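Local coordinates for protein leucine aminopeptidase 2, chloroplastic (Streptomyces sp. BC16019, PDB 5LHJ) that is a manganese-binding metalloaminopeptidase of the M17 family, a bottromycin maturation enzyme that probably removes amino acids from the N-termini of peptides, at residues G387-P392 with F411-L416; L367-A372 with A459-A464; P123-A128 with T161-A166; T92-A97 with A128-E133. All coordinates share one frame; numbering follows the deposited sequence.

Overall arrangement
Contacts 1 and 2 belong to one mixed sheet of the catalytic domain: strand 458-462 pairs with 367-372 in contact 2 and, antiparallel, with 386-390, which takes part in contact 1. Contact 2 is buried, near the metal site, whereas contact 1 is partly buried and touches a second subunit. Both rest on ladders of backbone hydrogen bonds. Contacts 3 and 4 lie about 30 Å and 26 Å from contact 2, centre to centre, and share helix 124-139. Alanines let the segments pack closely in both: buried contact 4 adds Phe93, Val131 and a salt bridge, while contact 3, farther from the chain's centre and partly exposed, sets a helix start against a turn carrying Glu163.

Contact 1 (G387-P392 with F411-L416); sequences GALFTP and FCRLPL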
loop_
_atom_site.group_PDB
_atom_site.type_symbol
_atom_site.label_atom_id
_atom_site.label_comp_id
_atom_site.label_asym_id
_atom_site.label_seq_id
_atom_site.Cartn_x
_atom_site.Cartn_y
_atom_site.Cartn_z
ATOM N N GLY A 387 28.988 -5.154 -1.260
ATOM C CA GLY A 387 29.047 -3.698 -1.194
ATOM C C GLY A 387 29.251 -3.083 -2.576
ATOM O O GLY A 387 29.627 -3.786 -3.524
ATOM N N ALA A 388 28.999 -1.781 -2.690
ATOM C CA ALA A 388 29.216 -1.034 -3.935
ATOM C C ALA A 388 30.448 -0.144 -3.790
ATOM O O ALA A 388 30.617 0.530 -2.748
ATOM C CB ALA A 388 27.993 -0.216 -4.288
ATOM N N LEU A 389 31.316 -0.166 -4.803
ATOM C CA LEU A 389 32.542 0.653 -4.855
ATOM C C LEU A 389 32.422 1.665 -5.993
ATOM O O LEU A 389 32.127 1.282 -7.124
ATOM C CB LEU A 389 33.766 -0.231 -5.115
ATOM C CG LEU A 389 35.071 0.454 -5.535
ATOM C CD1 LEU A 389 35.608 1.371 -4.446
ATOM C CD2 LEU A 389 36.109 -0.588 -5.907
ATOM N N PHE A 390 32.667 2.938 -5.694
ATOM C CA PHE A 390 32.728 3.993 -6.707
ATOM C C PHE A 390 34.067 4.706 -6.629
ATOM O O PHE A 390 34.510 5.070 -5.541
ATOM C CB PHE A 390 31.654 5.036 -6.472
ATOM C CG PHE A 390 30.257 4.555 -6.724
ATOM C CD1 PHE A 390 29.525 3.940 -5.719
ATOM C CD2 PHE A 390 29.649 4.763 -7.961
ATOM C CE1 PHE A 390 28.217 3.526 -5.935
ATOM C CE2 PHE A 390 28.350 4.338 -8.187
ATOM C CZ PHE A 390 27.628 3.716 -7.178
ATOM N N THR A 391 34.694 4.920 -7.789
ATOM C CA THR A 391 35.873 5.796 -7.880
ATOM C C THR A 391 36.133 6.137 -9.344
ATOM O O THR A 391 35.942 5.279 -10.200
ATOM C CB THR A 391 37.152 5.166 -7.275
ATOM O OG1 THR A 391 38.277 6.043 -7.462
ATOM C CG2 THR A 391 37.475 3.834 -7.892
ATOM N N PRO A 392 36.576 7.374 -9.630
ATOM C CA PRO A 392 37.008 7.670 -11.010
ATOM C C PRO A 392 38.400 7.133 -11.360
ATOM O O PRO A 392 38.775 7.166 -12.533
ATOM C CB PRO A 392 36.994 9.198 -11.064
ATOM C CG PRO A 392 37.157 9.642 -9.669
ATOM C CD PRO A 392 36.608 8.573 -8.769
ATOM N N PHE A 411 32.721 -6.947 -3.063
ATOM C CA PHE A 411 32.405 -5.630 -3.611
ATOM C C PHE A 411 32.208 -5.697 -5.121
ATOM O O PHE A 411 32.825 -6.516 -5.792
ATOM C CB PHE A 411 33.537 -4.641 -3.329
ATOM C CG PHE A 411 33.485 -4.039 -1.968
ATOM C CD1 PHE A 411 34.133 -4.653 -0.908
ATOM C CD2 PHE A 411 32.785 -2.854 -1.741
ATOM C CE1 PHE A 411 34.091 -4.090 0.360
ATOM C CE2 PHE A 411 32.740 -2.293 -0.472
ATOM C CZ PHE A 411 33.394 -2.909 0.572
ATOM N N CYS A 412 31.358 -4.813 -5.624
ATOM C CA CYS A 412 31.144 -4.615 -7.047
ATOM C C CYS A 412 31.391 -3.146 -7.353
ATOM O O CYS A 412 30.779 -2.288 -6.725
ATOM C CB CYS A 412 29.704 -4.958 -7.419
ATOM S SG CYS A 412 29.368 -4.709 -9.177
ATOM N N ARG A 413 32.269 -2.853 -8.313
ATOM C CA ARG A 413 32.431 -1.476 -8.785
ATOM C C ARG A 413 31.234 -1.041 -9.625
ATOM O O ARG A 413 30.869 -1.718 -10.597
ATOM C CB ARG A 413 33.714 -1.301 -9.595
ATOM C CG ARG A 413 34.049 0.166 -9.842
ATOM C CD ARG A 413 35.216 0.297 -10.770
ATOM N NE ARG A 413 35.588 1.691 -10.979
ATOM C CZ ARG A 413 36.574 2.089 -11.765
ATOM N NH1 ARG A 413 37.316 1.192 -12.425
ATOM N NH2 ARG A 413 36.824 3.387 -11.898
ATOM N N LEU A 414 30.616 0.074 -9.265
ATOM C CA LEU A 414 29.577 0.679 -10.089
ATOM C C LEU A 414 30.095 1.979 -10.713
ATOM O O LEU A 414 30.944 2.637 -10.138
ATOM C CB LEU A 414 28.322 0.929 -9.258
ATOM C CG LEU A 414 27.653 -0.325 -8.680
ATOM C CD1 LEU A 414 26.430 0.089 -7.864
ATOM C CD2 LEU A 414 27.253 -1.302 -9.778
ATOM N N PRO A 415 29.578 2.351 -11.895
ATOM C CA PRO A 415 30.056 3.530 -12.618
ATOM C C PRO A 415 29.501 4.850 -12.104
ATOM O O PRO A 415 28.323 4.949 -11.722
ATOM C CB PRO A 415 29.555 3.273 -14.047
ATOM C CG PRO A 415 28.296 2.504 -13.846
ATOM C CD PRO A 415 28.610 1.588 -12.700
ATOM N N LEU A 416 30.351 5.871 -12.129
ATOM C CA LEU A 416 29.918 7.248 -11.887
ATOM C C LEU A 416 29.318 7.786 -13.189
ATOM O O LEU A 416 29.962 8.536 -13.917
ATOM C CB LEU A 416 31.098 8.099 -11.404
ATOM C CG LEU A 416 31.592 7.733 -9.990
ATOM C CD1 LEU A 416 33.034 8.163 -9.765
ATOM C CD2 LEU A 416 30.697 8.354 -8.924
HETATM O O HOH W 1 33.458 3.728 -10.148
#
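Gly387 to Leu389 pair in parallel with Phe411 to Arg413 through alternating backbone hydrogen bonds: Cys412 N donates to Gly387 O, Leu389 N to Cys412 O, and Leu414 N to Leu389 O (2.9 Å).

A second set of polar contacts gathers around the side chain of Arg413. It is stretched out from CG to NE, long enough for Arg413 NH2 to donate to Thr391 O at 2.7 Å, with the oxygen close to the guanidinium plane. Its NE donates to a water that also accepts from Thr391 N and donates to Leu414 O, while NH1 makes a salt bridge with Asp394.

The apolar contacts centre on Phe390. Phe390 CZ touches Leu414 CB (3.5 Å), Phe390 CD2 meets Leu416 CD2 (3.9 Å), and Pro415 O lies at the ring edge. On Phe411, ring atom CD2 comes within 3.6 Å of Gly387 C; a side chain on Gly387 would collide with this ring, which explains the bare backbone there. Ala388 CB is small enough for Leu414 CD1 to settle beside it at 3.9 Å.

Helix 394-407 links the two strands and packs on Leu389, Phe411 and Arg413, making this the strand pair of a beta-alpha-beta crossover.

Contact 2 (L367-A372 with A459-A464); sequences LVVDVA and AHLDIA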
loop_
_atom_site.group_PDB
_atom_site.type_symbol
_atom_site.label_atom_id
_atom_site.label_comp_id
_atom_site.label_asym_id
_atom_site.label_seq_id
_atom_site.Cartn_x
_atom_site.Cartn_y
_atom_site.Cartn_z
ATOM N N LEU A 367 44.798 10.979 -0.632
ATOM C CA LEU A 367 43.676 10.138 -1.058
ATOM C C LEU A 367 42.591 10.209 0.017
ATOM O O LEU A 367 42.914 10.259 1.196
ATOM C CB LEU A 367 44.146 8.679 -1.217
ATOM C CG LEU A 367 43.097 7.558 -1.079
ATOM C CD1 LEU A 367 42.198 7.534 -2.299
ATOM C CD2 LEU A 367 43.707 6.194 -0.867
ATOM N N VAL A 368 41.324 10.212 -0.387
ATOM C CA VAL A 368 40.209 10.154 0.573
ATOM C C VAL A 368 39.294 8.980 0.243
ATOM O O VAL A 368 38.871 8.837 -0.898
ATOM C CB VAL A 368 39.396 11.465 0.575
ATOM C CG1 VAL A 368 38.190 11.373 1.514
ATOM C CG2 VAL A 368 40.296 12.627 0.975
ATOM N N VAL A 369 38.979 8.156 1.239
ATOM C CA VAL A 369 38.051 7.033 1.068
ATOM C C VAL A 369 36.906 7.221 2.054
ATOM O O VAL A 369 37.151 7.364 3.241
ATOM C CB VAL A 369 38.729 5.671 1.312
ATOM C CG1 VAL A 369 37.710 4.520 1.231
ATOM C CG2 VAL A 369 39.861 5.452 0.318
ATOM N N ASP A 370 35.663 7.245 1.568
ATOM C CA ASP A 370 34.514 7.277 2.472
ATOM C C ASP A 370 33.836 5.916 2.522
ATOM O O ASP A 370 33.847 5.169 1.539
ATOM C CB ASP A 370 33.541 8.410 2.149
ATOM C CG ASP A 370 32.626 8.098 1.011
ATOM O OD1 ASP A 370 31.652 7.310 1.203
ATOM O OD2 ASP A 370 32.843 8.670 -0.071
ATOM N N VAL A 371 33.286 5.606 3.696
ATOM C CA VAL A 371 32.586 4.354 3.953
ATOM C C VAL A 371 31.271 4.705 4.622
ATOM O O VAL A 371 31.254 5.420 5.635
ATOM C CB VAL A 371 33.396 3.421 4.893
ATOM C CG1 VAL A 371 32.735 2.053 4.991
ATOM C CG2 VAL A 371 34.833 3.272 4.414
ATOM N N ALA A 372 30.169 4.228 4.053
ATOM C CA ALA A 372 28.852 4.628 4.523
ATOM C C ALA A 372 27.791 3.604 4.194
ATOM O O ALA A 372 27.805 3.005 3.121
ATOM C CB ALA A 372 28.487 5.985 3.927
ATOM N N ALA A 459 37.637 7.366 -3.295
ATOM C CA ALA A 459 36.764 6.213 -3.447
ATOM C C ALA A 459 35.655 6.262 -2.402
ATOM O O ALA A 459 35.846 6.764 -1.291
ATOM C CB ALA A 459 37.550 4.906 -3.323
ATOM N N HIS A 460 34.502 5.711 -2.776
ATOM C CA HIS A 460 33.306 5.674 -1.934
ATOM C C HIS A 460 32.830 4.224 -1.840
ATOM O O HIS A 460 32.638 3.557 -2.871
ATOM C CB HIS A 460 32.249 6.594 -2.554
ATOM C CG HIS A 460 30.836 6.318 -2.128
ATOM N ND1 HIS A 460 30.426 6.357 -0.812
ATOM C CD2 HIS A 460 29.732 6.036 -2.858
ATOM C CE1 HIS A 460 29.136 6.082 -0.746
ATOM N NE2 HIS A 460 28.686 5.902 -1.977
ATOM N N LEU A 461 32.660 3.743 -0.606
ATOM C CA LEU A 461 32.165 2.390 -0.348
ATOM C C LEU A 461 30.767 2.476 0.257
ATOM O O LEU A 461 30.613 2.991 1.357
ATOM C CB LEU A 461 33.087 1.655 0.625
ATOM C CG LEU A 461 34.567 1.516 0.291
ATOM C CD1 LEU A 461 35.264 0.556 1.260
ATOM C CD2 LEU A 461 34.753 1.027 -1.110
ATOM N N ASP A 462 29.759 1.993 -0.467
ATOM C CA ASP A 462 28.377 1.990 0.019
ATOM C C ASP A 462 28.096 0.580 0.542
ATOM O O ASP A 462 28.009 -0.363 -0.242
ATOM C CB ASP A 462 27.413 2.397 -1.095
ATOM C CG ASP A 462 25.967 2.622 -0.608
ATOM O OD1 ASP A 462 25.586 2.236 0.530
ATOM O OD2 ASP A 462 25.188 3.200 -1.403
ATOM N N ILE A 463 27.997 0.445 1.866
ATOM C CA ILE A 463 27.961 -0.872 2.512
ATOM C C ILE A 463 26.647 -1.131 3.262
ATOM O O ILE A 463 26.609 -1.948 4.175
ATOM C CB ILE A 463 29.177 -1.065 3.444
ATOM C CG1 ILE A 463 29.184 -0.050 4.598
ATOM C CG2 ILE A 463 30.474 -0.964 2.636
ATOM C CD1 ILE A 463 30.107 -0.417 5.746
ATOM N N ALA A 464 25.565 -0.475 2.836
ATOM C CA ALA A 464 24.269 -0.546 3.529
ATOM C C ALA A 464 23.789 -1.975 3.826
ATOM O O ALA A 464 23.491 -2.322 4.974
ATOM C CB ALA A 464 23.208 0.209 2.723
#
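Val369 to Ala372 run parallel to Ala459 to Asp462, their axes only 11° apart, with bonds alternating from Ala459 N to Val368 O through to Ile463 N to Ala372 O (2.9 Å).

Among the side chains, the pairing of Asp370 with His460 stands out. His460 ND1 donates to Asp370 OD1 over a short 2.5 Å, meeting its syn lone pair, and the oxygen lies near the imidazole plane; carboxylate and ring are turned 33° from each other. Asp370 holds CG between its backbone N and carbonyl carbon (chi1 80°), which carries the carboxylate across toward His460. Its other oxygen, OD2, accepts from Trp458 NE1. An acid thus suits this buried place, having one acceptor for each of two ring N-H groups. An alanine here would probably leave His460 ND1 and Trp458 NE1 without their acceptor and the imidazole freer to turn.

The opposite face is hydrocarbon. Val371 CG2 and Leu461 CD1 lie side by side at 4.2 Å, and Val371 CG1 touches Ile463 CD1 at 3.7 Å.

Strand 367-372 has strand 255-263 as its other neighbour, and Ala372 touches Lys261, a manganese ligand. Strand 458-462 is flanked on its far side by strand 386-390. Helix 440-449 covers Asp370 and His460, while helix 394-407 packs on Ala459.

Contact 3 (P123-A128 with T161-A166); sequences PAAERA and TPERRA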
loop_
_atom_site.group_PDB
_atom_site.type_symbol
_atom_site.label_atom_id
_atom_site.label_comp_id
_atom_site.label_asym_id
_atom_site.label_seq_id
_atom_site.Cartn_x
_atom_site.Cartn_y
_atom_site.Cartn_z
ATOM N N PRO A 123 49.184 -20.458 0.145
ATOM C CA PRO A 123 50.461 -20.524 0.867
ATOM C C PRO A 123 50.293 -20.560 2.383
ATOM O O PRO A 123 49.275 -20.077 2.905
ATOM C CB PRO A 123 51.187 -19.241 0.449
ATOM C CG PRO A 123 50.507 -18.774 -0.783
ATOM C CD PRO A 123 49.084 -19.225 -0.661
ATOM N N ALA A 124 51.295 -21.115 3.073
ATOM C CA ALA A 124 51.222 -21.350 4.518
ATOM C C ALA A 124 50.851 -20.104 5.332
ATOM O O ALA A 124 50.031 -20.187 6.255
ATOM C CB ALA A 124 52.534 -21.931 5.031
ATOM N N ALA A 125 51.456 -18.963 5.004
ATOM C CA ALA A 125 51.152 -17.710 5.707
ATOM C C ALA A 125 49.695 -17.278 5.513
ATOM O O ALA A 125 49.056 -16.807 6.460
ATOM C CB ALA A 125 52.080 -16.594 5.265
ATOM N N GLU A 126 49.183 -17.440 4.298
ATOM C CA GLU A 126 47.786 -17.107 3.990
ATOM C C GLU A 126 46.825 -18.053 4.714
ATOM O O GLU A 126 45.784 -17.620 5.222
ATOM C CB GLU A 126 47.523 -17.124 2.476
ATOM C CG GLU A 126 47.877 -15.828 1.750
ATOM C CD GLU A 126 49.340 -15.410 1.898
ATOM O OE1 GLU A 126 50.244 -16.231 1.619
ATOM O OE2 GLU A 126 49.594 -14.250 2.298
ATOM N N ARG A 127 47.180 -19.336 4.789
ATOM C CA ARG A 127 46.380 -20.304 5.571
ATOM C C ARG A 127 46.319 -19.910 7.041
ATOM O O ARG A 127 45.236 -19.873 7.640
ATOM C CB ARG A 127 46.943 -21.724 5.444
ATOM C CG ARG A 127 46.849 -22.285 4.032
ATOM C CD ARG A 127 47.096 -23.783 3.971
ATOM N NE ARG A 127 48.285 -24.249 4.679
ATOM C CZ ARG A 127 49.470 -24.553 4.139
ATOM N NH1 ARG A 127 49.727 -24.385 2.845
ATOM N NH2 ARG A 127 50.436 -25.004 4.926
ATOM N N ALA A 128 47.480 -19.588 7.616
ATOM C CA ALA A 128 47.563 -19.243 9.041
ATOM C C ALA A 128 46.756 -17.981 9.379
ATOM O O ALA A 128 46.028 -17.950 10.374
ATOM C CB ALA A 128 49.022 -19.093 9.480
ATOM N N THR A 161 50.903 -23.587 13.714
ATOM C CA THR A 161 51.601 -23.208 12.484
ATOM C C THR A 161 52.928 -22.562 12.876
ATOM O O THR A 161 52.993 -21.908 13.913
ATOM C CB THR A 161 50.807 -22.202 11.610
ATOM O OG1 THR A 161 51.595 -21.771 10.489
ATOM C CG2 THR A 161 50.359 -20.971 12.410
ATOM N N PRO A 162 53.982 -22.740 12.052
ATOM C CA PRO A 162 55.178 -21.895 12.241
ATOM C C PRO A 162 54.987 -20.414 11.853
ATOM O O PRO A 162 55.837 -19.595 12.200
ATOM C CB PRO A 162 56.230 -22.560 11.339
ATOM C CG PRO A 162 55.451 -23.331 10.337
ATOM C CD PRO A 162 54.155 -23.728 10.971
ATOM N N GLU A 163 53.904 -20.078 11.144
ATOM C CA GLU A 163 53.671 -18.722 10.639
ATOM C C GLU A 163 53.080 -17.807 11.716
ATOM O O GLU A 163 51.934 -17.353 11.616
ATOM C CB GLU A 163 52.751 -18.765 9.415
ATOM C CG GLU A 163 53.277 -19.606 8.252
ATOM C CD GLU A 163 54.461 -18.990 7.529
ATOM O OE1 GLU A 163 54.655 -17.761 7.571
ATOM O OE2 GLU A 163 55.216 -19.749 6.901
ATOM N N ARG A 164 53.879 -17.500 12.732
ATOM C CA ARG A 164 53.374 -16.761 13.894
ATOM C C ARG A 164 53.019 -15.312 13.580
ATOM O O ARG A 164 52.062 -14.786 14.134
ATOM C CB ARG A 164 54.364 -16.812 15.071
ATOM C CG ARG A 164 54.821 -18.204 15.484
ATOM C CD ARG A 164 53.713 -19.260 15.540
ATOM N NE ARG A 164 52.617 -18.865 16.430
ATOM C CZ ARG A 164 51.444 -19.501 16.533
ATOM N NH1 ARG A 164 50.523 -19.035 17.367
ATOM N NH2 ARG A 164 51.180 -20.587 15.810
ATOM N N ARG A 165 53.773 -14.676 12.684
ATOM C CA ARG A 165 53.471 -13.308 12.249
ATOM C C ARG A 165 52.082 -13.267 11.602
ATOM O O ARG A 165 51.274 -12.394 11.920
ATOM C CB ARG A 165 54.553 -12.802 11.277
ATOM C CG ARG A 165 54.240 -11.526 10.507
ATOM C CD ARG A 165 54.505 -10.281 11.315
ATOM N NE ARG A 165 55.937 -9.995 11.431
ATOM C CZ ARG A 165 56.452 -8.979 12.128
ATOM N NH1 ARG A 165 55.658 -8.129 12.790
ATOM N NH2 ARG A 165 57.775 -8.815 12.166
ATOM N N ALA A 166 51.818 -14.218 10.707
ATOM C CA ALA A 166 50.514 -14.305 10.024
ATOM C C ALA A 166 49.357 -14.518 11.008
ATOM O O ALA A 166 48.293 -13.926 10.842
ATOM C CB ALA A 166 50.532 -15.417 8.987
#
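Glu163 reaches Ala124 and Ala125 by two turns of its side chain: CG stands anti to the carbonyl carbon (chi1 -59°), and a second bend follows at chi2 (-71°). The chain is thereby folded against the start of helix 124-139, with Glu163 CG 3.8 Å from Ala125 N. Of the two oxygens, Glu163 OE1 lies 3.6 Å from Ala125 CB, while Glu163 OE2 is 3.9 Å from Ala124 CB. The negative group therefore sits beside the first turn of the helix, whose N-terminal end would be expected to favour it electrostatically.

Thr161 places OG1 anti to its own N (chi1 174°), where the hydroxyl accepts from Glu163 N in an ST turn. Thr161 CG2 then meets Ala128 CB at 3.7 Å, and Glu163 CB touches the same methyl. Glu163 is also the centre of an inverse gamma turn, which bends the backbone just ahead of helix 164-185.

The remaining packing is between alanines. Ala166 CB lies 3.2 Å from Ala125 O and 4.0 Å from Ala128 CB; larger side chains would keep the backbones farther apart. The segments are joined by packing, without a hydrogen bond or salt bridge between them.

An alanine in place of Glu163 would keep the touch on Ala128 but would probably open a gap beside Ala124 and Ala125, where CG and the carboxylate had lain.

The contact packs the first turns of helix 124-139 against the ST turn after strand 156-159 and the start of helix 164-185, which leads on from the macro-like N-terminal domain of M17 peptidases toward the catalytic domain.

Contact 4 (T92-A97 with A128-E133); sequences TFRAAA and ARAVAE
The guanidinium of Arg94 has Ala130 CB lying near it obliquely and a water in its plane at the edge. Glu133 OE1 approaches Arg94 NE at 2.9 Å, tilted from that plane. The bond belongs to a salt bridge in which OE1 is met on its anti side, and the guanidinium and carboxylate planes are 29° apart. Arg94 bends at chi3 (-74°), which swings NE toward the acid, while Glu133 extends beyond CG and lies alongside. The water accepts from Arg94 NH2 at 2.9 Å and donates weakly to Glu133 OE2, so that a second, indirect link joins the two groups. Pairing opposite charges in this way suits a buried place, where either charge alone would probably be costly.

Phe93 presents CB to Ala130 CB at 4.0 Å, and its ring atom CD2 meets Val131 CG2 at the same distance. Farther along, Ala97 CB presses on Val131 O (3.3 Å) and on Val131 CG1 (4.0 Å). The small side chains of Ala97 and Ala130 suit helix axes that approach to 7.2 Å, crossing at -33°. The closeness extends to the backbone, where Arg94 CA makes a CH...O contact with Ala130 O at 3.5 Å.

Helix 124-139 is thus packed between helix 90-102 and helix 164-185: Ala128 and Ala132 turn from this contact to Val167 and Leu171, and Glu133 also touches Ala173. The charged pair lies toward the C-terminal part of the chain, where Arg94 NH2 makes a weak hydrogen bond to Arg406 O of helix 394-407 and Glu133 forms a long, weak ion pair with Arg487 of helix 486-498.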
loop_
_atom_site.group_PDB
_atom_site.type_symbol
_atom_site.label_atom_id
_atom_site.label_comp_id
_atom_site.label_asym_id
_atom_site.label_seq_id
_atom_site.Cartn_x
_atom_site.Cartn_y
_atom_site.Cartn_z
ATOM N N THR A 92 38.030 -20.533 2.180
ATOM C CA THR A 92 37.789 -21.901 2.625
ATOM C C THR A 92 38.329 -22.117 4.034
ATOM O O THR A 92 37.638 -22.675 4.889
ATOM C CB THR A 92 38.449 -22.935 1.698
ATOM O OG1 THR A 92 38.165 -22.613 0.326
ATOM C CG2 THR A 92 37.939 -24.339 2.003
ATOM N N PHE A 93 39.565 -21.674 4.267
ATOM C CA PHE A 93 40.196 -21.808 5.587
ATOM C C PHE A 93 39.530 -20.958 6.660
ATOM O O PHE A 93 39.375 -21.390 7.800
ATOM C CB PHE A 93 41.701 -21.521 5.493
ATOM C CG PHE A 93 42.458 -22.644 4.862
ATOM C CD1 PHE A 93 42.628 -22.695 3.487
ATOM C CD2 PHE A 93 42.954 -23.686 5.634
ATOM C CE1 PHE A 93 43.290 -23.759 2.891
ATOM C CE2 PHE A 93 43.621 -24.752 5.049
ATOM C CZ PHE A 93 43.790 -24.787 3.676
ATOM N N ARG A 94 39.124 -19.753 6.285
ATOM C CA ARG A 94 38.447 -18.854 7.204
ATOM C C ARG A 94 37.127 -19.485 7.656
ATOM O O ARG A 94 36.831 -19.574 8.851
ATOM C CB ARG A 94 38.236 -17.485 6.520
ATOM C CG ARG A 94 38.061 -16.334 7.467
ATOM C CD ARG A 94 37.908 -15.008 6.743
ATOM N NE ARG A 94 39.156 -14.493 6.175
ATOM C CZ ARG A 94 39.482 -14.458 4.877
ATOM N NH1 ARG A 94 38.667 -14.914 3.906
ATOM N NH2 ARG A 94 40.650 -13.941 4.538
ATOM N N ALA A 95 36.351 -19.970 6.686
ATOM C CA ALA A 95 35.078 -20.646 6.966
ATOM C C ALA A 95 35.234 -21.947 7.767
ATOM O O ALA A 95 34.419 -22.228 8.646
ATOM C CB ALA A 95 34.319 -20.915 5.665
ATOM N N ALA A 96 36.251 -22.751 7.452
ATOM C CA ALA A 96 36.515 -23.989 8.201
ATOM C C ALA A 96 36.878 -23.720 9.656
ATOM O O ALA A 96 36.471 -24.462 10.545
ATOM C CB ALA A 96 37.607 -24.819 7.533
ATOM N N ALA A 97 37.642 -22.652 9.906
ATOM C CA ALA A 97 38.003 -22.285 11.271
ATOM C C ALA A 97 36.765 -21.848 12.058
ATOM O O ALA A 97 36.599 -22.208 13.223
ATOM C CB ALA A 97 39.042 -21.175 11.271
ATOM N N ALA A 128 47.480 -19.588 7.616
ATOM C CA ALA A 128 47.563 -19.243 9.041
ATOM C C ALA A 128 46.756 -17.981 9.379
ATOM O O ALA A 128 46.028 -17.950 10.374
ATOM C CB ALA A 128 49.022 -19.093 9.480
ATOM N N ARG A 129 46.888 -16.959 8.542
ATOM C CA ARG A 129 46.164 -15.695 8.727
ATOM C C ARG A 129 44.647 -15.917 8.681
ATOM O O ARG A 129 43.907 -15.419 9.550
ATOM C CB ARG A 129 46.601 -14.677 7.668
ATOM C CG ARG A 129 46.110 -13.249 7.906
ATOM C CD ARG A 129 46.575 -12.280 6.813
ATOM N NE ARG A 129 48.026 -12.308 6.683
ATOM C CZ ARG A 129 48.736 -12.872 5.689
ATOM N NH1 ARG A 129 48.163 -13.449 4.624
ATOM N NH2 ARG A 129 50.068 -12.845 5.750
ATOM N N ALA A 130 44.200 -16.695 7.699
ATOM C CA ALA A 130 42.776 -16.979 7.513
ATOM C C ALA A 130 42.177 -17.815 8.649
ATOM O O ALA A 130 41.069 -17.541 9.108
ATOM C CB ALA A 130 42.532 -17.656 6.172
ATOM N N VAL A 131 42.907 -18.837 9.101
ATOM C CA VAL A 131 42.450 -19.670 10.212
ATOM C C VAL A 131 42.330 -18.842 11.494
ATOM O O VAL A 131 41.340 -18.958 12.217
ATOM C CB VAL A 131 43.360 -20.898 10.411
ATOM C CG1 VAL A 131 43.026 -21.649 11.694
ATOM C CG2 VAL A 131 43.227 -21.846 9.214
ATOM N N ALA A 132 43.328 -18.006 11.775
ATOM C CA ALA A 132 43.273 -17.135 12.955
ATOM C C ALA A 132 42.065 -16.196 12.892
ATOM O O ALA A 132 41.347 -16.027 13.892
ATOM C CB ALA A 132 44.561 -16.331 13.092
ATOM N N GLU A 133 41.840 -15.602 11.720
ATOM C CA GLU A 133 40.684 -14.718 11.526
ATOM C C GLU A 133 39.373 -15.446 11.741
ATOM O O GLU A 133 38.490 -14.963 12.458
ATOM C CB GLU A 133 40.665 -14.109 10.120
ATOM C CG GLU A 133 41.664 -13.000 9.917
ATOM C CD GLU A 133 41.587 -12.353 8.537
ATOM O OE1 GLU A 133 40.567 -12.546 7.814
ATOM O OE2 GLU A 133 42.546 -11.616 8.200
HETATM O O HOH W 2 43.111 -13.180 5.783
#